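Local coordinates for protein ATP grasp ligase (Microcystis aeruginosa MRC, PDB 5IG9) that belongs to the ATP-grasp ligases and probably uses ATP to activate a carboxylate for joining to an acceptor group, at residues Ser100-Ile105 against Lys118-Asn123; Lys125-Gln130 against Lys271-Asn276; Val70-Met75 against Asp114-Val119; Ile5-Phe8 against Ser14-Leu17. One frame throughout, in Å; residues are numbered along the deposited sequence.

How the contacts relate
Four contacts in one chain illustrate how interaction chemistry follows position in a fold. Contacts 3 and 4 are buried and pack helices against neighbouring strands of one parallel sheet, 69-72 and 3-7, through apolar side chains. Contact 1 shares helix 116-122 with contact 3, their centres about 6 Å apart, yet it is only partly buried and consists of a single salt bridge between two helices. Contact 2, also buried, packs helix 125-134 on the end of helix 260-273, 141 residues further on; A122 of contact 1 bonds Q128 there, and both contacts touch the second subunit. Contacts 2 and 4 lie far apart, their nearest atoms about 14 Å from each other.

Contact 1. Residues Ser100-Ile105 against Lys118-Asn123; sequences SIRGMI and KVDHAN
R102 lays the edge of its guanidinium group against the carboxylate of D120, and this one pair carries the whole contact. NH2 of R102 donates to OD2 of D120 at 2.7 Å, with an N-H...O angle of 165°, and the opposite charges make the bond a salt bridge. The oxygen accepts through its syn lone pair, on the side of its partner oxygen, and lies close to the guanidinium plane. The two flat groups are nearly coplanar, 18° apart. Even so, the grip has one bond and not two: NH1 of R102 remains 3.8 Å from OD1 of D120, so the pair is turned away from a symmetric fork.

The backbones keep well apart, the CA atoms of R102 and D120 being 11.4 Å from each other, and most of that distance is spanned by the long arginine. The two side chains arrive from opposite directions. That of R102 is bent at chi3 (62°), a kink that swings the guanidinium across to its partner; D120 holds CG beside its own backbone N, anti to the carbonyl carbon. The helices so bridged, 87-107 and 116-122, precede and follow strand 111-113, the edge strand of the parallel sheet in the pre-ATP-grasp domain, whose sequence family belongs to the Rossmann clan. R102 also packs on Y72, Y77 and I116 of its own chain. H124 of the second subunit touches R102 as well, bringing this salt bridge close to the dimer interface.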
loop_
_atom_site.group_PDB
_atom_site.type_symbol
_atom_site.label_atom_id
_atom_site.label_comp_id
_atom_site.label_asym_id
_atom_site.label_seq_id
_atom_site.Cartn_x
_atom_site.Cartn_y
_atom_site.Cartn_z
ATOM N N SER A 100 -8.932 -0.571 8.679
ATOM C CA SER A 100 -10.283 -0.070 8.916
ATOM C C SER A 100 -10.485 1.301 8.282
ATOM O O SER A 100 -11.461 1.524 7.555
ATOM C CB SER A 100 -10.567 0.006 10.417
ATOM O OG SER A 100 -10.336 -1.231 11.062
ATOM N N ILE A 101 -9.582 2.241 8.568
ATOM C CA ILE A 101 -9.755 3.601 8.072
ATOM C C ILE A 101 -9.507 3.663 6.573
ATOM O O ILE A 101 -10.134 4.460 5.867
ATOM C CB ILE A 101 -8.840 4.574 8.837
ATOM C CG1 ILE A 101 -9.045 4.415 10.343
ATOM C CG2 ILE A 101 -9.135 6.006 8.427
ATOM C CD1 ILE A 101 -10.478 4.643 10.791
ATOM N N ARG A 102 -8.598 2.835 6.058
ATOM C CA ARG A 102 -8.412 2.755 4.613
ATOM C C ARG A 102 -9.677 2.269 3.922
ATOM O O ARG A 102 -10.039 2.769 2.852
ATOM C CB ARG A 102 -7.242 1.832 4.278
ATOM C CG ARG A 102 -5.880 2.459 4.478
ATOM C CD ARG A 102 -4.778 1.450 4.228
ATOM N NE ARG A 102 -4.782 0.939 2.858
ATOM C CZ ARG A 102 -4.064 1.456 1.866
ATOM N NH1 ARG A 102 -3.286 2.505 2.087
ATOM N NH2 ARG A 102 -4.127 0.925 0.652
ATOM N N GLY A 103 -10.356 1.286 4.513
ATOM C CA GLY A 103 -11.595 0.801 3.928
ATOM C C GLY A 103 -12.694 1.843 3.964
ATOM O O GLY A 103 -13.501 1.942 3.035
ATOM N N MET A 104 -12.746 2.630 5.041
ATOM C CA MET A 104 -13.699 3.731 5.112
ATOM C C MET A 104 -13.465 4.727 3.985
ATOM O O MET A 104 -14.401 5.109 3.274
ATOM C CB MET A 104 -13.594 4.428 6.466
ATOM C CG MET A 104 -14.457 5.670 6.563
ATOM S SD MET A 104 -14.177 6.617 8.069
ATOM C CE MET A 104 -12.770 7.613 7.585
ATOM N N ILE A 105 -12.216 5.160 3.811
ATOM C CA ILE A 105 -11.907 6.160 2.791
ATOM C C ILE A 105 -12.186 5.610 1.399
ATOM O O ILE A 105 -12.759 6.298 0.546
ATOM C CB ILE A 105 -10.447 6.629 2.927
ATOM C CG1 ILE A 105 -10.229 7.255 4.301
ATOM C CG2 ILE A 105 -10.090 7.606 1.816
ATOM C CD1 ILE A 105 -8.781 7.505 4.626
ATOM N N LYS A 118 -4.862 5.595 -6.368
ATOM C CA LYS A 118 -3.939 6.388 -7.168
ATOM C C LYS A 118 -2.667 6.711 -6.393
ATOM O O LYS A 118 -1.566 6.640 -6.953
ATOM C CB LYS A 118 -4.625 7.672 -7.630
ATOM C CG LYS A 118 -5.965 7.432 -8.301
ATOM C CD LYS A 118 -5.841 6.427 -9.438
ATOM C CE LYS A 118 -7.171 6.238 -10.147
ATOM N NZ LYS A 118 -7.079 5.315 -11.314
ATOM N N VAL A 119 -2.797 7.073 -5.114
ATOM C CA VAL A 119 -1.616 7.356 -4.303
ATOM C C VAL A 119 -0.777 6.098 -4.130
ATOM O O VAL A 119 0.456 6.138 -4.228
ATOM C CB VAL A 119 -2.030 7.957 -2.948
ATOM C CG1 VAL A 119 -0.812 8.168 -2.056
ATOM C CG2 VAL A 119 -2.771 9.266 -3.157
ATOM N N ASP A 120 -1.432 4.957 -3.896
ATOM C CA ASP A 120 -0.708 3.697 -3.749
ATOM C C ASP A 120 0.063 3.343 -5.014
ATOM O O ASP A 120 1.200 2.858 -4.944
ATOM C CB ASP A 120 -1.679 2.576 -3.385
ATOM C CG ASP A 120 -2.053 2.589 -1.921
ATOM O OD1 ASP A 120 -1.316 3.218 -1.136
ATOM O OD2 ASP A 120 -3.072 1.967 -1.550
ATOM N N HIS A 121 -0.537 3.579 -6.182
ATOM C CA HIS A 121 0.106 3.240 -7.445
ATOM C C HIS A 121 1.195 4.234 -7.820
ATOM O O HIS A 121 2.151 3.869 -8.514
ATOM C CB HIS A 121 -0.933 3.168 -8.562
ATOM C CG HIS A 121 -0.406 2.572 -9.829
ATOM N ND1 HIS A 121 -0.421 3.242 -11.033
ATOM C CD2 HIS A 121 0.160 1.367 -10.076
ATOM C CE1 HIS A 121 0.108 2.472 -11.968
ATOM N NE2 HIS A 121 0.467 1.329 -11.414
ATOM N N ALA A 122 1.064 5.488 -7.394
ATOM C CA ALA A 122 2.103 6.472 -7.650
ATOM C C ALA A 122 3.242 6.403 -6.643
ATOM O O ALA A 122 4.253 7.084 -6.835
ATOM C CB ALA A 122 1.504 7.879 -7.661
ATOM N N ASN A 123 3.113 5.597 -5.585
ATOM C CA ASN A 123 4.153 5.509 -4.568
ATOM C C ASN A 123 5.320 4.619 -4.971
ATOM O O ASN A 123 6.309 4.559 -4.233
ATOM C CB ASN A 123 3.573 4.998 -3.245
ATOM C CG ASN A 123 2.910 6.095 -2.436
ATOM O OD1 ASN A 123 3.186 7.279 -2.631
ATOM N ND2 ASN A 123 2.029 5.705 -1.521
#

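Contact 2. Residues Lys125-Gln130 against Lys271-Asn276; sequences KQLQLQ and KYFGLN
F273 turns the edge of its ring, not a face, to L127: CD2 of L127 lies near the ring plane, 3.7 Å from CE1 of F273. One face is already taken within its own helix, where CD2 of Y272 is centred over the F273 ring, 3.7 Å from its plane. The leucine and the phenylalanine run alongside one another, pointing opposite ways, and with CG of L127 anti to the backbone N (chi1 -178°) the branch lies at the ring edge, its CG 4.0 Å from CE1 of F273. The ring tip continues to the helix backbone, CZ of F273 lying 4.0 Å from CA of Q128. An alanine in place of F273 is likely to open a gap beside L127 and leave the Y272 ring without the surface it rests on.

The aromatic pair sits in the last turn of helix 260-273, which a Schellman motif ends with G274 (phi 78°) as its C-prime residue. Q128 contributes little apolar surface but is fixed at both ends of its amide, by A122 O and I295 N. Helix 116-122 fills in alongside, with H121 against L127 and A122 against F273, while L275 reaches I295 of strand 290-296. Helix 125-134 also meets the second subunit, whose S107 packs on L127.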
loop_
_atom_site.group_PDB
_atom_site.type_symbol
_atom_site.label_atom_id
_atom_site.label_comp_id
_atom_site.label_asym_id
_atom_site.label_seq_id
_atom_site.Cartn_x
_atom_site.Cartn_y
_atom_site.Cartn_z
ATOM N N LYS A 125 8.422 4.337 -6.662
ATOM C CA LYS A 125 9.349 5.314 -7.221
ATOM C C LYS A 125 10.033 4.791 -8.477
ATOM O O LYS A 125 10.406 5.580 -9.352
ATOM C CB LYS A 125 10.378 5.720 -6.166
ATOM C CG LYS A 125 9.762 6.463 -4.987
ATOM C CD LYS A 125 10.777 6.728 -3.890
ATOM C CE LYS A 125 10.146 7.479 -2.727
ATOM N NZ LYS A 125 11.104 7.698 -1.604
ATOM N N GLN A 126 10.200 3.472 -8.592
ATOM C CA GLN A 126 10.722 2.908 -9.831
ATOM C C GLN A 126 9.750 3.104 -10.986
ATOM O O GLN A 126 10.177 3.307 -12.130
ATOM C CB GLN A 126 11.032 1.424 -9.649
ATOM C CG GLN A 126 11.688 0.785 -10.859
ATOM C CD GLN A 126 11.799 -0.722 -10.735
ATOM O OE1 GLN A 126 11.739 -1.274 -9.634
ATOM N NE2 GLN A 126 11.951 -1.398 -11.868
ATOM N N LEU A 127 8.444 3.048 -10.711
ATOM C CA LEU A 127 7.459 3.292 -11.757
ATOM C C LEU A 127 7.368 4.771 -12.109
ATOM O O LEU A 127 7.091 5.116 -13.262
ATOM C CB LEU A 127 6.094 2.763 -11.321
ATOM C CG LEU A 127 4.945 2.887 -12.323
ATOM C CD1 LEU A 127 5.215 2.061 -13.572
ATOM C CD2 LEU A 127 3.647 2.466 -11.666
ATOM N N GLN A 128 7.595 5.656 -11.138
ATOM C CA GLN A 128 7.609 7.085 -11.427
ATOM C C GLN A 128 8.660 7.414 -12.481
ATOM O O GLN A 128 8.361 8.036 -13.506
ATOM C CB GLN A 128 7.877 7.881 -10.149
ATOM C CG GLN A 128 6.844 7.722 -9.051
ATOM C CD GLN A 128 7.170 8.596 -7.863
ATOM O OE1 GLN A 128 8.077 9.421 -7.923
ATOM N NE2 GLN A 128 6.431 8.423 -6.774
ATOM N N LEU A 129 9.905 6.989 -12.240
ATOM C CA LEU A 129 10.996 7.307 -13.157
ATOM C C LEU A 129 10.768 6.685 -14.529
ATOM O O LEU A 129 11.017 7.321 -15.559
ATOM C CB LEU A 129 12.322 6.829 -12.565
ATOM C CG LEU A 129 12.630 7.316 -11.145
ATOM C CD1 LEU A 129 13.801 6.555 -10.547
ATOM C CD2 LEU A 129 12.906 8.807 -11.146
ATOM N N GLN A 130 10.286 5.443 -14.559
ATOM C CA GLN A 130 10.051 4.763 -15.830
ATOM C C GLN A 130 8.962 5.453 -16.642
ATOM O O GLN A 130 9.096 5.612 -17.860
ATOM C CB GLN A 130 9.685 3.305 -15.575
ATOM C CG GLN A 130 9.090 2.592 -16.767
ATOM C CD GLN A 130 8.940 1.108 -16.516
ATOM O OE1 GLN A 130 9.932 0.385 -16.392
ATOM N NE2 GLN A 130 7.697 0.643 -16.427
ATOM N N LYS A 271 -1.692 12.836 -15.067
ATOM C CA LYS A 271 -2.854 12.178 -15.657
ATOM C C LYS A 271 -2.676 10.666 -15.710
ATOM O O LYS A 271 -3.646 9.915 -15.555
ATOM C CB LYS A 271 -3.121 12.737 -17.054
ATOM C CG LYS A 271 -4.406 12.226 -17.678
ATOM C CD LYS A 271 -4.668 12.843 -19.043
ATOM C CE LYS A 271 -3.653 12.368 -20.071
ATOM N NZ LYS A 271 -4.150 12.558 -21.463
ATOM N N TYR A 272 -1.446 10.195 -15.932
ATOM C CA TYR A 272 -1.214 8.755 -15.966
ATOM C C TYR A 272 -1.540 8.120 -14.620
ATOM O O TYR A 272 -2.241 7.104 -14.551
ATOM C CB TYR A 272 0.233 8.454 -16.366
ATOM C CG TYR A 272 0.580 6.989 -16.229
ATOM C CD1 TYR A 272 0.261 6.083 -17.231
ATOM C CD2 TYR A 272 1.209 6.508 -15.086
ATOM C CE1 TYR A 272 0.568 4.741 -17.104
ATOM C CE2 TYR A 272 1.515 5.170 -14.950
ATOM C CZ TYR A 272 1.194 4.291 -15.959
ATOM O OH TYR A 272 1.506 2.956 -15.818
ATOM N N PHE A 273 -1.039 8.708 -13.535
ATOM C CA PHE A 273 -1.278 8.165 -12.206
ATOM C C PHE A 273 -2.647 8.532 -11.648
ATOM O O PHE A 273 -3.042 7.973 -10.620
ATOM C CB PHE A 273 -0.183 8.629 -11.240
ATOM C CG PHE A 273 1.151 7.992 -11.495
ATOM C CD1 PHE A 273 1.343 6.641 -11.249
ATOM C CD2 PHE A 273 2.212 8.736 -11.981
ATOM C CE1 PHE A 273 2.567 6.048 -11.484
ATOM C CE2 PHE A 273 3.440 8.148 -12.217
ATOM C CZ PHE A 273 3.615 6.803 -11.968
ATOM N N GLY A 274 -3.372 9.442 -12.297
ATOM C CA GLY A 274 -4.683 9.848 -11.829
ATOM C C GLY A 274 -4.675 10.815 -10.668
ATOM O O GLY A 274 -5.599 10.796 -9.848
ATOM N N LEU A 275 -3.663 11.668 -10.572
ATOM C CA LEU A 275 -3.522 12.566 -9.439
ATOM C C LEU A 275 -4.011 13.965 -9.784
ATOM O O LEU A 275 -3.865 14.435 -10.915
ATOM C CB LEU A 275 -2.066 12.633 -8.975
ATOM C CG LEU A 275 -1.463 11.333 -8.443
ATOM C CD1 LEU A 275 -0.039 11.562 -7.961
ATOM C CD2 LEU A 275 -2.320 10.751 -7.332
ATOM N N ASN A 276 -4.603 14.627 -8.789
ATOM C CA ASN A 276 -4.897 16.050 -8.874
ATOM C C ASN A 276 -4.083 16.874 -7.884
ATOM O O ASN A 276 -4.278 18.092 -7.806
ATOM C CB ASN A 276 -6.397 16.306 -8.669
ATOM C CG ASN A 276 -7.214 16.012 -9.918
ATOM O OD1 ASN A 276 -6.981 16.595 -10.979
ATOM N ND2 ASN A 276 -8.172 15.101 -9.797
#

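Contact 3. Residues Val70-Met75 against Asp114-Val119; sequences VWYRRM and DPIAKV
D114 fastens its carboxylate outside this pair of segments, OD1 accepting from N276 N and OD2 more weakly from Y277 N, while its carbonyl O faces Y72 at 3.3 Å from CB. The peptide bond preceding D114 is cis. CB of D114 points away from the 70-75 segment, and the residue meets the tyrosine through its backbone.

The Y72 ring carries most of the contact, filled on two faces and at one edge. CG1 of I116 sits over one face in a CH-pi contact, 3.7 Å from the ring centroid and 22° off the normal, and its CD1 continues on to 3.8 Å from the Y72 OH. M75 lays its SD over the opposite face, nearer the rim than the centre. V119 comes in at the edge, its CG2 3.9 Å from CD2 of Y72. CG of Y72 is anti to the backbone N (chi1 -167°), which directs the ring into this slot between M75 and I116. A serine in its place would probably leave I116, V119 and M75 facing a gap where the ring had filled the space between them.

Y72 is also the centre of an inverse gamma turn, and just beyond it the guanidinium groups of R73 and R74 lie face to face, both in salt bridges with E300. Strands 69-72 and 111-113 are neighbours in the parallel sheet. Helix 87-107 links them in a beta-alpha-beta crossover, consistent with a Rossmann-like domain, and helix 116-122 then packs on Y72 at the end of strand 69-72.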
loop_
_atom_site.group_PDB
_atom_site.type_symbol
_atom_site.label_atom_id
_atom_site.label_comp_id
_atom_site.label_asym_id
_atom_site.label_seq_id
_atom_site.Cartn_x
_atom_site.Cartn_y
_atom_site.Cartn_z
ATOM N N VAL A 70 -12.959 14.446 0.041
ATOM C CA VAL A 70 -11.986 13.871 0.964
ATOM C C VAL A 70 -10.601 14.390 0.602
ATOM O O VAL A 70 -10.169 14.269 -0.550
ATOM C CB VAL A 70 -11.995 12.330 0.932
ATOM C CG1 VAL A 70 -10.942 11.780 1.887
ATOM C CG2 VAL A 70 -13.370 11.790 1.283
ATOM N N TRP A 71 -9.902 14.949 1.585
ATOM C CA TRP A 71 -8.505 15.338 1.434
ATOM C C TRP A 71 -7.644 14.251 2.068
ATOM O O TRP A 71 -7.526 14.176 3.296
ATOM C CB TRP A 71 -8.232 16.698 2.069
ATOM C CG TRP A 71 -6.884 17.245 1.710
ATOM C CD1 TRP A 71 -6.104 16.871 0.653
ATOM C CD2 TRP A 71 -6.152 18.257 2.411
ATOM N NE1 TRP A 71 -4.935 17.592 0.651
ATOM C CE2 TRP A 71 -4.940 18.448 1.721
ATOM C CE3 TRP A 71 -6.406 19.022 3.554
ATOM C CZ2 TRP A 71 -3.984 19.372 2.137
ATOM C CZ3 TRP A 71 -5.456 19.938 3.965
ATOM C CH2 TRP A 71 -4.260 20.105 3.259
ATOM N N TYR A 72 -7.050 13.408 1.227
ATOM C CA TYR A 72 -6.204 12.303 1.678
ATOM C C TYR A 72 -4.828 12.878 2.005
ATOM O O TYR A 72 -3.864 12.760 1.244
ATOM C CB TYR A 72 -6.143 11.219 0.605
ATOM C CG TYR A 72 -5.555 9.902 1.050
ATOM C CD1 TYR A 72 -6.031 9.250 2.180
ATOM C CD2 TYR A 72 -4.542 9.296 0.321
ATOM C CE1 TYR A 72 -5.500 8.041 2.580
ATOM C CE2 TYR A 72 -4.006 8.088 0.712
ATOM C CZ TYR A 72 -4.488 7.463 1.841
ATOM O OH TYR A 72 -3.956 6.256 2.235
ATOM N N ARG A 73 -4.748 13.514 3.172
ATOM C CA ARG A 73 -3.585 14.333 3.544
ATOM C C ARG A 73 -2.540 13.515 4.300
ATOM O O ARG A 73 -1.516 13.130 3.729
ATOM C CB ARG A 73 -4.059 15.552 4.344
ATOM C CG ARG A 73 -2.999 16.281 5.155
ATOM C CD ARG A 73 -1.935 16.927 4.295
ATOM N NE ARG A 73 -0.938 17.584 5.133
ATOM C CZ ARG A 73 0.163 18.163 4.672
ATOM N NH1 ARG A 73 0.417 18.169 3.370
ATOM N NH2 ARG A 73 1.009 18.734 5.517
ATOM N N ARG A 74 -2.787 13.237 5.583
ATOM C CA ARG A 74 -1.815 12.562 6.433
ATOM C C ARG A 74 -2.447 11.333 7.063
ATOM O O ARG A 74 -3.580 11.385 7.548
ATOM C CB ARG A 74 -1.277 13.500 7.520
ATOM C CG ARG A 74 0.203 13.819 7.379
ATOM C CD ARG A 74 0.617 13.821 5.920
ATOM N NE ARG A 74 1.707 14.748 5.655
ATOM C CZ ARG A 74 2.207 14.981 4.447
ATOM N NH1 ARG A 74 1.713 14.348 3.392
ATOM N NH2 ARG A 74 3.196 15.846 4.292
ATOM N N MET A 75 -1.709 10.227 7.059
ATOM C CA MET A 75 -2.216 8.941 7.528
ATOM C C MET A 75 -1.301 8.427 8.635
ATOM O O MET A 75 -0.274 7.801 8.358
ATOM C CB MET A 75 -2.310 7.945 6.376
ATOM C CG MET A 75 -3.234 8.383 5.249
ATOM S SD MET A 75 -2.572 9.702 4.206
ATOM C CE MET A 75 -1.036 8.970 3.650
ATOM N N ASP A 114 -5.925 12.706 -2.865
ATOM C CA ASP A 114 -6.302 11.927 -4.040
ATOM C C ASP A 114 -6.827 10.558 -3.612
ATOM O O ASP A 114 -6.681 10.184 -2.449
ATOM C CB ASP A 114 -5.105 11.770 -4.981
ATOM C CG ASP A 114 -4.810 13.034 -5.758
ATOM O OD1 ASP A 114 -5.624 13.392 -6.636
ATOM O OD2 ASP A 114 -3.761 13.663 -5.498
ATOM N N PRO A 115 -7.452 9.818 -4.530
ATOM C CA PRO A 115 -7.894 8.462 -4.190
ATOM C C PRO A 115 -6.739 7.588 -3.727
ATOM O O PRO A 115 -5.601 7.728 -4.178
ATOM C CB PRO A 115 -8.493 7.946 -5.500
ATOM C CG PRO A 115 -8.965 9.169 -6.186
ATOM C CD PRO A 115 -7.971 10.242 -5.844
ATOM N N ILE A 116 -7.053 6.668 -2.815
ATOM C CA ILE A 116 -6.025 5.798 -2.254
ATOM C C ILE A 116 -5.385 4.945 -3.341
ATOM O O ILE A 116 -4.162 4.761 -3.364
ATOM C CB ILE A 116 -6.615 4.933 -1.127
ATOM C CG1 ILE A 116 -6.992 5.809 0.066
ATOM C CG2 ILE A 116 -5.630 3.864 -0.706
ATOM C CD1 ILE A 116 -7.434 5.024 1.274
ATOM N N ALA A 117 -6.193 4.416 -4.262
ATOM C CA ALA A 117 -5.643 3.544 -5.294
ATOM C C ALA A 117 -4.663 4.287 -6.190
ATOM O O ALA A 117 -3.715 3.686 -6.710
ATOM C CB ALA A 117 -6.771 2.927 -6.121
ATOM N N LYS A 118 -4.862 5.595 -6.368
ATOM C CA LYS A 118 -3.939 6.388 -7.168
ATOM C C LYS A 118 -2.667 6.711 -6.393
ATOM O O LYS A 118 -1.566 6.640 -6.953
ATOM C CB LYS A 118 -4.625 7.672 -7.630
ATOM C CG LYS A 118 -5.965 7.432 -8.301
ATOM C CD LYS A 118 -5.841 6.427 -9.438
ATOM C CE LYS A 118 -7.171 6.238 -10.147
ATOM N NZ LYS A 118 -7.079 5.315 -11.314
ATOM N N VAL A 119 -2.797 7.073 -5.114
ATOM C CA VAL A 119 -1.616 7.356 -4.303
ATOM C C VAL A 119 -0.777 6.098 -4.130
ATOM O O VAL A 119 0.456 6.138 -4.228
ATOM C CB VAL A 119 -2.030 7.957 -2.948
ATOM C CG1 VAL A 119 -0.812 8.168 -2.056
ATOM C CG2 VAL A 119 -2.771 9.266 -3.157
#

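Contact 4. Residues Ile5-Phe8 against Ser14-Leu17; sequences IVTF and SIPL
T7 and I15 are the closest pair of CA atoms, 8.1 Å apart, between an extended strand end and the first turn of a helix. I5 to T7 are in beta conformation, with T7 stretched furthest, whereas S14 to L17 are helical. No hydrogen bond passes between the two segments, and the spacing leaves room for a layer of side chains.

I15 fills that layer from the helix side. Its CD1 methyl meets T7 tip to tip, 3.8 Å from OG1 and 3.9 Å from CB of T7. The same methyl is 4.2 Å from CG2 of I5, so it nests between two strand residues that point the same way, V6 between them being directed to the other side of the sheet. The placement follows from the branch of I15: CG1 lies beside the backbone N (chi1 -51°), and a second turn of similar size carries CD1 over toward the threonine. T7 sets OG1 anti to its backbone N, where the hydroxyl is hydrogen-bonded to D11 OD2, and OG1 also touches the I15 methyl. The connecting loop thus satisfies this buried hydroxyl.

That loop is tied again at the helix start, where S14 OG bonds N12 OD1. Strand 3-7, helix 14-23 and strand 29-33 form a beta-alpha-beta unit of the parallel sheet. I15 spans its surface, touching R31 of strand 29-33 on one flank of strand 3-7 and W71 of strand 69-72 on the other, while I5 also packs against W71.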
loop_
_atom_site.group_PDB
_atom_site.type_symbol
_atom_site.label_atom_id
_atom_site.label_comp_id
_atom_site.label_asym_id
_atom_site.label_seq_id
_atom_site.Cartn_x
_atom_site.Cartn_y
_atom_site.Cartn_z
ATOM N N ILE A 5 -11.166 15.695 6.070
ATOM C CA ILE A 5 -9.735 15.959 5.998
ATOM C C ILE A 5 -9.025 14.897 6.820
ATOM O O ILE A 5 -9.137 14.865 8.052
ATOM C CB ILE A 5 -9.389 17.372 6.480
ATOM C CG1 ILE A 5 -9.932 18.393 5.485
ATOM C CG2 ILE A 5 -7.888 17.529 6.636
ATOM C CD1 ILE A 5 -9.795 19.816 5.929
ATOM N N VAL A 6 -8.284 14.031 6.136
ATOM C CA VAL A 6 -7.622 12.892 6.759
ATOM C C VAL A 6 -6.209 13.329 7.134
ATOM O O VAL A 6 -5.325 13.412 6.282
ATOM C CB VAL A 6 -7.610 11.679 5.832
ATOM C CG1 VAL A 6 -7.022 10.476 6.541
ATOM C CG2 VAL A 6 -9.017 11.384 5.341
ATOM N N THR A 7 -5.995 13.597 8.421
ATOM C CA THR A 7 -4.706 14.080 8.897
ATOM C C THR A 7 -4.351 13.431 10.228
ATOM O O THR A 7 -4.792 12.315 10.516
ATOM C CB THR A 7 -4.722 15.606 9.035
ATOM O OG1 THR A 7 -3.504 16.046 9.644
ATOM C CG2 THR A 7 -5.898 16.053 9.890
ATOM N N PHE A 8 -3.543 14.115 11.037
ATOM C CA PHE A 8 -3.243 13.673 12.392
ATOM C C PHE A 8 -3.059 14.908 13.264
ATOM O O PHE A 8 -3.003 16.036 12.771
ATOM C CB PHE A 8 -2.021 12.738 12.431
ATOM C CG PHE A 8 -0.702 13.416 12.172
ATOM C CD1 PHE A 8 -0.447 14.052 10.968
ATOM C CD2 PHE A 8 0.302 13.378 13.125
ATOM C CE1 PHE A 8 0.770 14.661 10.734
ATOM C CE2 PHE A 8 1.522 13.981 12.894
ATOM C CZ PHE A 8 1.755 14.625 11.698
ATOM N N SER A 14 -0.780 23.582 7.449
ATOM C CA SER A 14 -1.498 23.374 6.199
ATOM C C SER A 14 -2.978 23.115 6.456
ATOM O O SER A 14 -3.834 23.534 5.668
ATOM C CB SER A 14 -0.882 22.206 5.429
ATOM O OG SER A 14 0.507 22.104 5.688
ATOM N N ILE A 15 -3.296 22.434 7.555
ATOM C CA ILE A 15 -4.672 22.071 7.890
ATOM C C ILE A 15 -5.511 23.320 8.155
ATOM O O ILE A 15 -6.541 23.500 7.489
ATOM C CB ILE A 15 -4.714 21.107 9.086
ATOM C CG1 ILE A 15 -3.772 19.933 8.847
ATOM C CG2 ILE A 15 -6.132 20.609 9.308
ATOM C CD1 ILE A 15 -4.091 19.169 7.589
ATOM N N PRO A 16 -5.139 24.205 9.094
ATOM C CA PRO A 16 -5.975 25.398 9.309
ATOM C C PRO A 16 -6.022 26.319 8.106
ATOM O O PRO A 16 -7.009 27.043 7.930
ATOM C CB PRO A 16 -5.317 26.075 10.517
ATOM C CG PRO A 16 -3.910 25.645 10.461
ATOM C CD PRO A 16 -3.953 24.227 9.972
ATOM N N LEU A 17 -4.982 26.314 7.271
ATOM C CA LEU A 17 -5.005 27.121 6.056
ATOM C C LEU A 17 -6.105 26.660 5.108
ATOM O O LEU A 17 -6.747 27.482 4.442
ATOM C CB LEU A 17 -3.646 27.061 5.366
ATOM C CG LEU A 17 -2.617 28.113 5.770
ATOM C CD1 LEU A 17 -1.231 27.658 5.365
ATOM C CD2 LEU A 17 -2.955 29.442 5.116
#